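Side-chain contact in uncharacterized protein (Arthrobacter sp., PDB 3BL4), which is of unknown function but belongs to a family in the STAS clan and assembles as a dimer in the crystal: residues A95-F98 with L99-A103. Residues are numbered along the deposited sequence; the frame is centred on the assembly and turned at random.
Sequences ANFF and LGINA
Asn102 sets its amide nitrogen over the middle of the Phe98 ring, one turn back along helix 92-102, with ND2 3.7 Å above the ring plane. Amide and ring are not stacked flat: their planes stand 57° apart, and it is the nitrogen end that faces the pi cloud. Phe98 reaches that place because its CG stands anti to the backbone nitrogen (chi1 -175°), which carries the ring outward and somewhat toward the C-terminal end, beneath the amide nitrogen. ND2 also makes a weak bond to Phe98 O at 3.2 Å, an oxygen that accepts the backbone N of Asn102 as well; the stronger partner of ND2 is Ala37 O of the second subunit. On the flank toward strand 79-85, Leu99 CD2 brushes Phe98 CD2 at 4.2 Å, and both side chains pack on Leu84. Phe97 and Ile101 run side by side, Ile101 CG1 lying over one ring face, off toward the rim, in a CH-pi contact 4.3 Å from the centroid. An alanine in place of Phe98 would probably leave the Asn102 amide without its aromatic floor and Trp26 of the second subunit without its ring partner. One amide nitrogen thus serves two carbonyls, one in each subunit, tying this beta-alpha-beta helix's last turn to the dimer interface.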
# COMPACT_ATOMS: atom_id res chain seq x y z
N ALA A 95 2.37 -2.84 7.82
CA ALA A 95 1.30 -1.88 8.08
C ALA A 95 0.84 -1.26 6.78
O ALA A 95 -0.35 -1.23 6.48
CB ALA A 95 1.76 -0.81 9.07
N ASN A 96 1.80 -0.78 6.01
CA ASN A 96 1.53 -0.19 4.70
C ASN A 96 0.87 -1.16 3.72
O ASN A 96 0.00 -0.77 2.94
CB ASN A 96 2.80 0.37 4.09
CG ASN A 96 3.34 1.56 4.86
OD1 ASN A 96 2.64 2.15 5.68
ND2 ASN A 96 4.60 1.92 4.60
N PHE A 97 1.27 -2.42 3.77
CA PHE A 97 0.61 -3.45 2.98
C PHE A 97 -0.87 -3.54 3.36
O PHE A 97 -1.74 -3.34 2.51
CB PHE A 97 1.29 -4.80 3.22
CG PHE A 97 0.81 -5.88 2.31
CD1 PHE A 97 1.32 -5.99 1.02
CD2 PHE A 97 -0.14 -6.79 2.73
CE1 PHE A 97 0.86 -6.99 0.17
CE2 PHE A 97 -0.60 -7.78 1.89
CZ PHE A 97 -0.10 -7.88 0.61
N PHE A 98 -1.14 -3.79 4.64
CA PHE A 98 -2.51 -3.96 5.14
C PHE A 98 -3.41 -2.77 4.76
O PHE A 98 -4.51 -2.94 4.26
CB PHE A 98 -2.44 -4.13 6.68
CG PHE A 98 -3.77 -4.44 7.33
CD1 PHE A 98 -4.20 -5.75 7.47
CD2 PHE A 98 -4.58 -3.41 7.84
CE1 PHE A 98 -5.42 -6.03 8.06
CE2 PHE A 98 -5.78 -3.69 8.42
CZ PHE A 98 -6.21 -5.00 8.54
N LEU A 99 -2.91 -1.56 5.00
CA LEU A 99 -3.64 -0.34 4.78
C LEU A 99 -3.76 -0.01 3.30
O LEU A 99 -4.71 0.66 2.89
CB LEU A 99 -2.96 0.83 5.50
CG LEU A 99 -2.95 0.81 7.04
CD1 LEU A 99 -2.23 2.06 7.58
CD2 LEU A 99 -4.35 0.74 7.61
N GLY A 100 -2.76 -0.44 2.53
CA GLY A 100 -2.80 -0.33 1.09
C GLY A 100 -3.91 -1.17 0.51
O GLY A 100 -4.66 -0.71 -0.36
N ILE A 101 -4.03 -2.41 1.00
CA ILE A 101 -5.08 -3.33 0.55
C ILE A 101 -6.47 -2.83 0.96
O ILE A 101 -7.38 -2.82 0.16
CB ILE A 101 -4.91 -4.76 1.12
CG1 ILE A 101 -3.56 -5.36 0.72
CG2 ILE A 101 -6.03 -5.64 0.65
CD1 ILE A 101 -3.22 -5.19 -0.71
N ASN A 102 -6.61 -2.40 2.20
CA ASN A 102 -7.91 -2.15 2.79
C ASN A 102 -8.46 -0.72 2.73
O ASN A 102 -9.64 -0.49 2.95
CB ASN A 102 -7.92 -2.71 4.21
CG ASN A 102 -8.00 -4.23 4.22
OD1 ASN A 102 -8.95 -4.81 3.67
ND2 ASN A 102 -7.00 -4.89 4.79
N ALA A 103 -7.61 0.24 2.42
CA ALA A 103 -8.05 1.58 2.07
C ALA A 103 -9.12 2.13 3.01
O ALA A 103 -10.24 2.40 2.60
CB ALA A 103 -8.55 1.59 0.61